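Local coordinates for protein response regulator aspartate phosphatase H (Bacillus subtilis, PDB 3Q15) that dephosphorylates the sporulation phosphotransferase Spo0F, also acts on the response regulator ComA and takes part in the temporal separation of competence and sporulation, at residues Gln43-Glu46 with Leu51-Tyr54; Phe220-Leu225 with Pro257-Lys262; Leu306-Lys311 with Glu316-Asp321. All coordinates share one frame; numbering follows the deposited sequence.

Overall arrangement
The three contacts follow one another along a mostly helical chain without strands, and all are made by apolar side-chain atoms: interaction 1 sets a loop on a helix, interaction 2 a helix on the turn and start of a later helix, interaction 3 a helix on a helix. Interaction 1 belongs to the small N-terminal 3-helix bundle and lies next to a second protein of the assembly; a bound magnesium ion sits about 10 Å from the side chain of Leu52. Interactions 2 and 3 lie in the large C-terminal TPR domain, their nearest atoms about 8 Å apart. Interaction 1 is about 17 Å from interaction 2, nearest atoms to nearest atoms. The centre of interaction 1 is 44 Å from that of interaction 3, on the opposite side of the chain's centre.

Interaction 1. Residues Gln43-Glu46 with Leu51-Tyr54; sequences QQME and LLIY
The thioether of Met45 is what the loop 43-46 lays against Leu51 and Leu52 of the helix segment 51-54, and its sulfur makes the close end of the contact. SD lies 3.5 Å from CD1 of Leu51 and 3.6 Å from CG of the same residue, so the sulfur sits over the branch point of the leucine as well as one methyl. Met45 reaches this place with an extended chain, CG anti to the backbone N (chi1 -177°), that bends only at its last torsion (chi3 68°). The bend swings CE along Leu51 as well, 3.7 Å from CD1, and on to Leu52, whose CD2 is 3.9 Å from that methyl. Leu51 is turned toward the loop; Leu52 adds CD2 alone. The setting is the N-terminal 3-helix bundle of the Rap family, where the loop after helix 28-41 turns back beside the start of helix 49-67. Val12 of helix 9-24 touches both Met45 and Leu51, and Phe106 of helix 93-113 also packs on Leu51. The rest of the loop is looser: Gln43, Gln44 and Glu46 are exposed and do not touch the helix segment, although Glu46 OE1 accepts a hydrogen bond from Ser9 N. Met45 and Leu52 each also pack on an aromatic side chain of the other protein in the assembly.

Interaction 2. Residues Phe220-Leu225 with Pro257-Lys262; sequences FIAISL and PDLLPK
Leu259 and Ile223 run nearly perpendicular to each other where segment 257-262 meets segment 220-225. The leucine does the reaching. It is directed toward helix 218-235, and CG stands anti to the carbonyl carbon (chi1 -70°), which carries the branch onward until a single methyl, CD1, makes the touch. That methyl is 3.6 Å from CB of Ala222, the shorter of its two approaches. It meets Ile223 along the flank of the side chain, with CG1 at 4.1 Å from the same CD1. Ala222 turns its methyl toward the leucine and CD1 meets it obliquely, while Ile223 offers a methylene from one side, and one leucine methyl is shared between them. The CA atoms of Ala222 and Leu259, 7.9 Å apart, are the nearest such pair across the two segments, a spacing consistent with the small size of the alanine.

Neighbouring helices cover part of this apolar patch. Val251 of helix 238-255 packs on Ala222, and Ser252 of the same helix touches Leu259, while Phe186 of helix 178-194 lies against Ile223. Beside the leucine, Asp258 OD2 forms a salt bridge with Arg219 NH2, a charged link between the same two parts of the chain.

Helix 218-235 here meets the 3-10 turn that leads into helix 260-273, at the predicted junction of repeats TPR 4 and TPR 5, an arrangement consistent with the stacking of successive units in a TPR superhelix.

Interaction 3. Residues Leu306-Lys311 with Glu316-Asp321; sequences LQAVYK and ERKIHD
Ala308 and Ile319 meet where two consecutive helices of the TPR domain, 299-310 and 316-328, form a helical hairpin through a short loop. Their local axes come within 8.7 Å and make an angle of 136°, well short of fully antiparallel. Ala308 points its methyl across the gap, with CB 3.9 Å from CG1 of Ile319 and 4.0 Å from CB of Lys318. Only the base of the lysine takes part, for its chain bends at chi2 and the rest leads away from the partner helix. The isoleucine has CG1 anti to its carbonyl carbon (chi1 -73°) and an extended second torsion (chi2 -174°), which together carry CD1 to Val309. The valine crosses it at a slant, and CD1 of Ile319 rests equally on two valine carbons, 3.9 Å from CB and 3.9 Å from CG2 of Val309.

In the next layer, Ala342 and Val345 of helix 332-348 pack on Val309, and Val314 of the loop lies on Ile319. Asp315 ties the hairpin together: its backbone hydrogen-bonds with that of Ala308, while its side-chain OD2 accepts the backbone N-H of Lys318.

Interaction 1. Residues Gln43-Glu46 with Leu51-Tyr54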
loop_
_atom_site.group_PDB
_atom_site.type_symbol
_atom_site.label_atom_id
_atom_site.label_comp_id
_atom_site.label_asym_id
_atom_site.label_seq_id
_atom_site.Cartn_x
_atom_site.Cartn_y
_atom_site.Cartn_z
ATOM N N GLN A 43 -28.688 8.460 15.853
ATOM C CA GLN A 43 -29.161 8.191 17.207
ATOM C C GLN A 43 -28.809 6.773 17.650
ATOM O O GLN A 43 -28.929 6.435 18.827
ATOM C CB GLN A 43 -30.674 8.409 17.296
ATOM C CG GLN A 43 -31.128 9.793 16.859
ATOM C CD GLN A 43 -32.630 9.977 16.966
ATOM O OE1 GLN A 43 -33.334 9.129 17.521
ATOM N NE2 GLN A 43 -33.131 11.085 16.434
ATOM N N GLN A 44 -28.378 5.948 16.699
ATOM C CA GLN A 44 -27.995 4.568 16.983
ATOM C C GLN A 44 -26.582 4.276 16.477
ATOM O O GLN A 44 -26.158 3.122 16.422
ATOM C CB GLN A 44 -28.989 3.596 16.339
ATOM C CG GLN A 44 -30.403 3.675 16.900
ATOM C CD GLN A 44 -30.519 3.065 18.284
ATOM O OE1 GLN A 44 -30.912 3.735 19.240
ATOM N NE2 GLN A 44 -30.184 1.784 18.397
ATOM N N MET A 45 -25.858 5.328 16.111
ATOM C CA MET A 45 -24.531 5.178 15.520
ATOM C C MET A 45 -23.433 5.082 16.572
ATOM O O MET A 45 -23.515 5.708 17.629
ATOM C CB MET A 45 -24.235 6.350 14.580
ATOM C CG MET A 45 -22.895 6.253 13.859
ATOM S SD MET A 45 -22.510 7.731 12.900
ATOM C CE MET A 45 -22.260 8.932 14.207
ATOM N N GLU A 46 -22.401 4.297 16.275
ATOM C CA GLU A 46 -21.205 4.269 17.103
ATOM C C GLU A 46 -20.610 5.672 17.154
ATOM O O GLU A 46 -20.815 6.472 16.239
ATOM C CB GLU A 46 -20.179 3.289 16.532
ATOM C CG GLU A 46 -19.654 3.684 15.160
ATOM C CD GLU A 46 -18.535 2.780 14.677
ATOM O OE1 GLU A 46 -17.991 3.038 13.580
ATOM O OE2 GLU A 46 -18.200 1.815 15.395
ATOM N N LEU A 51 -17.780 11.936 11.755
ATOM C CA LEU A 51 -19.017 11.723 11.019
ATOM C C LEU A 51 -19.984 12.865 11.304
ATOM O O LEU A 51 -20.607 13.404 10.389
ATOM C CB LEU A 51 -19.641 10.378 11.404
ATOM C CG LEU A 51 -20.860 9.888 10.608
ATOM C CD1 LEU A 51 -22.112 10.679 10.963
ATOM C CD2 LEU A 51 -20.586 9.941 9.110
ATOM N N LEU A 52 -20.095 13.235 12.577
ATOM C CA LEU A 52 -20.996 14.308 12.994
ATOM C C LEU A 52 -20.636 15.648 12.355
ATOM O O LEU A 52 -21.513 16.454 12.058
ATOM C CB LEU A 52 -21.002 14.451 14.517
ATOM C CG LEU A 52 -21.406 13.221 15.328
ATOM C CD1 LEU A 52 -21.418 13.552 16.811
ATOM C CD2 LEU A 52 -22.762 12.704 14.882
ATOM N N ILE A 53 -19.342 15.886 12.162
ATOM C CA ILE A 53 -18.884 17.087 11.477
ATOM C C ILE A 53 -19.333 17.054 10.026
ATOM O O ILE A 53 -19.845 18.040 9.503
ATOM C CB ILE A 53 -17.351 17.215 11.519
ATOM C CG1 ILE A 53 -16.871 17.423 12.957
ATOM C CG2 ILE A 53 -16.892 18.365 10.634
ATOM C CD1 ILE A 53 -15.384 17.633 13.062
ATOM N N TYR A 54 -19.143 15.906 9.381
ATOM C CA TYR A 54 -19.571 15.715 7.998
ATOM C C TYR A 54 -21.078 15.931 7.887
ATOM O O TYR A 54 -21.565 16.536 6.930
ATOM C CB TYR A 54 -19.186 14.310 7.526
ATOM C CG TYR A 54 -19.513 14.006 6.080
ATOM C CD1 TYR A 54 -19.580 15.014 5.126
ATOM C CD2 TYR A 54 -19.761 12.700 5.670
ATOM C CE1 TYR A 54 -19.879 14.726 3.804
ATOM C CE2 TYR A 54 -20.062 12.407 4.357
ATOM C CZ TYR A 54 -20.120 13.423 3.427
ATOM O OH TYR A 54 -20.424 13.126 2.114
#

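Interaction 2. Residues Phe220-Leu225 with Pro257-Lys262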
loop_
_atom_site.group_PDB
_atom_site.type_symbol
_atom_site.label_atom_id
_atom_site.label_comp_id
_atom_site.label_asym_id
_atom_site.label_seq_id
_atom_site.Cartn_x
_atom_site.Cartn_y
_atom_site.Cartn_z
ATOM N N PHE A 220 -3.169 4.208 29.728
ATOM C CA PHE A 220 -2.068 4.068 28.779
ATOM C C PHE A 220 -0.763 3.634 29.439
ATOM O O PHE A 220 0.135 3.122 28.773
ATOM C CB PHE A 220 -1.872 5.352 27.975
ATOM C CG PHE A 220 -2.886 5.537 26.889
ATOM C CD1 PHE A 220 -2.909 4.687 25.795
ATOM C CD2 PHE A 220 -3.819 6.559 26.961
ATOM C CE1 PHE A 220 -3.848 4.851 24.792
ATOM C CE2 PHE A 220 -4.758 6.730 25.961
ATOM C CZ PHE A 220 -4.774 5.877 24.876
ATOM N N ILE A 221 -0.661 3.842 30.746
ATOM C CA ILE A 221 0.469 3.320 31.501
ATOM C C ILE A 221 0.342 1.803 31.594
ATOM O O ILE A 221 1.301 1.070 31.355
ATOM C CB ILE A 221 0.549 3.928 32.920
ATOM C CG1 ILE A 221 0.901 5.414 32.846
ATOM C CG2 ILE A 221 1.582 3.193 33.756
ATOM C CD1 ILE A 221 0.983 6.095 34.199
ATOM N N ALA A 222 -0.857 1.343 31.931
ATOM C CA ALA A 222 -1.137 -0.083 32.016
ATOM C C ALA A 222 -0.987 -0.760 30.657
ATOM O O ALA A 222 -0.389 -1.831 30.549
ATOM C CB ALA A 222 -2.533 -0.308 32.567
ATOM N N ILE A 223 -1.534 -0.133 29.620
ATOM C CA ILE A 223 -1.472 -0.698 28.277
ATOM C C ILE A 223 -0.040 -0.758 27.765
ATOM O O ILE A 223 0.372 -1.757 27.174
ATOM C CB ILE A 223 -2.341 0.094 27.277
ATOM C CG1 ILE A 223 -3.819 -0.005 27.660
ATOM C CG2 ILE A 223 -2.133 -0.429 25.867
ATOM C CD1 ILE A 223 -4.735 0.851 26.807
ATOM N N SER A 224 0.717 0.311 27.999
ATOM C CA SER A 224 2.122 0.361 27.598
ATOM C C SER A 224 2.922 -0.753 28.258
ATOM O O SER A 224 3.742 -1.412 27.612
ATOM C CB SER A 224 2.742 1.716 27.954
ATOM O OG SER A 224 2.088 2.772 27.266
ATOM N N LEU A 225 2.684 -0.951 29.551
ATOM C CA LEU A 225 3.384 -1.974 30.318
ATOM C C LEU A 225 3.017 -3.363 29.809
ATOM O O LEU A 225 3.866 -4.250 29.724
ATOM C CB LEU A 225 3.046 -1.843 31.804
ATOM C CG LEU A 225 3.639 -0.640 32.541
ATOM C CD1 LEU A 225 2.996 -0.472 33.911
ATOM C CD2 LEU A 225 5.152 -0.785 32.677
ATOM N N PRO A 257 -9.089 -1.958 36.166
ATOM C CA PRO A 257 -9.391 -3.389 36.295
ATOM C C PRO A 257 -9.851 -4.051 34.997
ATOM O O PRO A 257 -9.641 -5.250 34.822
ATOM C CB PRO A 257 -10.528 -3.413 37.323
ATOM C CG PRO A 257 -10.395 -2.131 38.073
ATOM C CD PRO A 257 -9.931 -1.140 37.055
ATOM N N ASP A 258 -10.469 -3.291 34.100
ATOM C CA ASP A 258 -11.021 -3.875 32.881
ATOM C C ASP A 258 -9.932 -4.402 31.949
ATOM O O ASP A 258 -10.226 -5.011 30.922
ATOM C CB ASP A 258 -11.924 -2.879 32.149
ATOM C CG ASP A 258 -11.172 -1.661 31.652
ATOM O OD1 ASP A 258 -10.202 -1.242 32.322
ATOM O OD2 ASP A 258 -11.552 -1.120 30.591
ATOM N N LEU A 259 -8.675 -4.163 32.312
ATOM C CA LEU A 259 -7.547 -4.674 31.538
ATOM C C LEU A 259 -7.055 -5.995 32.113
ATOM O O LEU A 259 -6.247 -6.685 31.500
ATOM C CB LEU A 259 -6.402 -3.660 31.524
ATOM C CG LEU A 259 -6.643 -2.380 30.725
ATOM C CD1 LEU A 259 -5.595 -1.337 31.056
ATOM C CD2 LEU A 259 -6.665 -2.679 29.232
ATOM N N LEU A 260 -7.560 -6.346 33.289
ATOM C CA LEU A 260 -7.067 -7.503 34.025
ATOM C C LEU A 260 -7.133 -8.819 33.237
ATOM O O LEU A 260 -6.164 -9.580 33.230
ATOM C CB LEU A 260 -7.798 -7.632 35.362
ATOM C CG LEU A 260 -6.960 -8.106 36.546
ATOM C CD1 LEU A 260 -5.702 -7.264 36.681
ATOM C CD2 LEU A 260 -7.774 -8.050 37.827
ATOM N N PRO A 261 -8.275 -9.097 32.581
ATOM C CA PRO A 261 -8.362 -10.350 31.822
ATOM C C PRO A 261 -7.221 -10.493 30.817
ATOM O O PRO A 261 -6.564 -11.531 30.781
ATOM C CB PRO A 261 -9.705 -10.228 31.093
ATOM C CG PRO A 261 -10.524 -9.342 31.970
ATOM C CD PRO A 261 -9.543 -8.344 32.547
ATOM N N LYS A 262 -6.984 -9.458 30.019
ATOM C CA LYS A 262 -5.919 -9.500 29.026
ATOM C C LYS A 262 -4.545 -9.584 29.685
ATOM O O LYS A 262 -3.670 -10.312 29.220
ATOM C CB LYS A 262 -5.995 -8.285 28.103
ATOM C CG LYS A 262 -4.845 -8.187 27.115
ATOM C CD LYS A 262 -5.183 -7.264 25.952
ATOM C CE LYS A 262 -5.673 -5.916 26.439
ATOM N NZ LYS A 262 -6.068 -5.046 25.298
#

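Interaction 3. Residues Leu306-Lys311 with Glu316-Asp321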
loop_
_atom_site.group_PDB
_atom_site.type_symbol
_atom_site.label_atom_id
_atom_site.label_comp_id
_atom_site.label_asym_id
_atom_site.label_seq_id
_atom_site.Cartn_x
_atom_site.Cartn_y
_atom_site.Cartn_z
ATOM N N LEU A 306 -5.662 -22.789 28.027
ATOM C CA LEU A 306 -4.456 -22.863 28.838
ATOM C C LEU A 306 -4.572 -23.970 29.870
ATOM O O LEU A 306 -3.655 -24.776 30.035
ATOM C CB LEU A 306 -4.188 -21.533 29.543
ATOM C CG LEU A 306 -3.606 -20.414 28.694
ATOM C CD1 LEU A 306 -3.211 -19.243 29.579
ATOM C CD2 LEU A 306 -2.409 -20.927 27.918
ATOM N N GLN A 307 -5.698 -23.997 30.574
ATOM C CA GLN A 307 -5.933 -25.022 31.580
ATOM C C GLN A 307 -5.831 -26.403 30.961
ATOM O O GLN A 307 -5.212 -27.302 31.525
ATOM C CB GLN A 307 -7.318 -24.861 32.206
ATOM C CG GLN A 307 -7.445 -23.713 33.183
ATOM C CD GLN A 307 -8.774 -23.734 33.910
ATOM O OE1 GLN A 307 -9.738 -24.340 33.443
ATOM N NE2 GLN A 307 -8.831 -23.079 35.062
ATOM N N ALA A 308 -6.445 -26.561 29.793
ATOM C CA ALA A 308 -6.593 -27.874 29.175
ATOM C C ALA A 308 -5.280 -28.436 28.642
ATOM O O ALA A 308 -5.013 -29.632 28.769
ATOM C CB ALA A 308 -7.638 -27.824 28.067
ATOM N N VAL A 309 -4.462 -27.571 28.053
ATOM C CA VAL A 309 -3.265 -28.024 27.353
ATOM C C VAL A 309 -2.033 -28.120 28.254
ATOM O O VAL A 309 -1.145 -28.932 27.998
ATOM C CB VAL A 309 -2.951 -27.137 26.127
ATOM C CG1 VAL A 309 -2.347 -25.815 26.566
ATOM C CG2 VAL A 309 -2.015 -27.861 25.174
ATOM N N TYR A 310 -1.985 -27.297 29.301
ATOM C CA TYR A 310 -0.849 -27.302 30.227
ATOM C C TYR A 310 -1.125 -28.113 31.492
ATOM O O TYR A 310 -0.284 -28.181 32.388
ATOM C CB TYR A 310 -0.418 -25.873 30.586
ATOM C CG TYR A 310 0.214 -25.137 29.429
ATOM C CD1 TYR A 310 -0.497 -24.183 28.715
ATOM C CD2 TYR A 310 1.518 -25.411 29.038
ATOM C CE1 TYR A 310 0.074 -23.519 27.641
ATOM C CE2 TYR A 310 2.098 -24.753 27.971
ATOM C CZ TYR A 310 1.372 -23.807 27.276
ATOM O OH TYR A 310 1.944 -23.148 26.211
ATOM N N LYS A 311 -2.307 -28.717 31.560
ATOM C CA LYS A 311 -2.673 -29.597 32.664
ATOM C C LYS A 311 -1.742 -30.807 32.691
ATOM O O LYS A 311 -1.270 -31.248 31.643
ATOM C CB LYS A 311 -4.128 -30.046 32.494
ATOM C CG LYS A 311 -4.632 -31.036 33.525
ATOM C CD LYS A 311 -6.103 -31.363 33.283
ATOM C CE LYS A 311 -6.614 -32.432 34.244
ATOM N NZ LYS A 311 -5.979 -33.762 34.015
ATOM N N GLU A 316 -7.706 -33.359 26.172
ATOM C CA GLU A 316 -7.871 -33.377 24.717
ATOM C C GLU A 316 -9.295 -33.094 24.241
ATOM O O GLU A 316 -9.492 -32.502 23.177
ATOM C CB GLU A 316 -7.394 -34.712 24.140
ATOM C CG GLU A 316 -5.894 -34.929 24.223
ATOM C CD GLU A 316 -5.489 -36.320 23.783
ATOM O OE1 GLU A 316 -5.571 -37.248 24.614
ATOM O OE2 GLU A 316 -5.097 -36.487 22.608
ATOM N N ARG A 317 -10.285 -33.525 25.015
ATOM C CA ARG A 317 -11.677 -33.281 24.652
ATOM C C ARG A 317 -12.020 -31.795 24.742
ATOM O O ARG A 317 -12.634 -31.235 23.833
ATOM C CB ARG A 317 -12.631 -34.107 25.521
ATOM C CG ARG A 317 -14.105 -33.905 25.183
ATOM C CD ARG A 317 -15.002 -34.835 25.989
ATOM N NE ARG A 317 -14.824 -36.233 25.610
ATOM C CZ ARG A 317 -15.550 -36.855 24.685
ATOM N NH1 ARG A 317 -16.510 -36.200 24.044
ATOM N NH2 ARG A 317 -15.320 -38.130 24.401
ATOM N N LYS A 318 -11.622 -31.157 25.839
ATOM C CA LYS A 318 -11.835 -29.723 25.986
ATOM C C LYS A 318 -11.176 -28.979 24.831
ATOM O O LYS A 318 -11.759 -28.060 24.259
ATOM C CB LYS A 318 -11.278 -29.217 27.317
ATOM C CG LYS A 318 -11.668 -27.778 27.643
ATOM C CD LYS A 318 -13.139 -27.668 28.030
ATOM C CE LYS A 318 -13.498 -26.255 28.473
ATOM N NZ LYS A 318 -14.888 -26.169 29.012
ATOM N N ILE A 319 -9.957 -29.388 24.492
ATOM C CA ILE A 319 -9.201 -28.752 23.419
ATOM C C ILE A 319 -9.948 -28.826 22.093
ATOM O O ILE A 319 -10.042 -27.836 21.366
ATOM C CB ILE A 319 -7.808 -29.390 23.257
ATOM C CG1 ILE A 319 -6.903 -28.979 24.418
ATOM C CG2 ILE A 319 -7.187 -28.986 21.928
ATOM C CD1 ILE A 319 -5.471 -29.431 24.264
ATOM N N HIS A 320 -10.478 -30.008 21.793
ATOM C CA HIS A 320 -11.233 -30.236 20.571
ATOM C C HIS A 320 -12.499 -29.390 20.516
ATOM O O HIS A 320 -12.850 -28.862 19.465
ATOM C CB HIS A 320 -11.585 -31.718 20.437
ATOM C CG HIS A 320 -12.557 -32.008 19.338
ATOM N ND1 HIS A 320 -13.919 -32.086 19.550
ATOM C CD2 HIS A 320 -12.369 -32.234 18.018
ATOM C CE1 HIS A 320 -14.525 -32.351 18.408
ATOM N NE2 HIS A 320 -13.609 -32.444 17.460
ATOM N N ASP A 321 -13.185 -29.267 21.647
ATOM C CA ASP A 321 -14.407 -28.471 21.707
ATOM C C ASP A 321 -14.115 -26.987 21.491
ATOM O O ASP A 321 -14.871 -26.292 20.810
ATOM C CB ASP A 321 -15.129 -28.676 23.041
ATOM C CG ASP A 321 -15.620 -30.099 23.228
ATOM O OD1 ASP A 321 -15.547 -30.601 24.369
ATOM O OD2 ASP A 321 -16.080 -30.717 22.240
#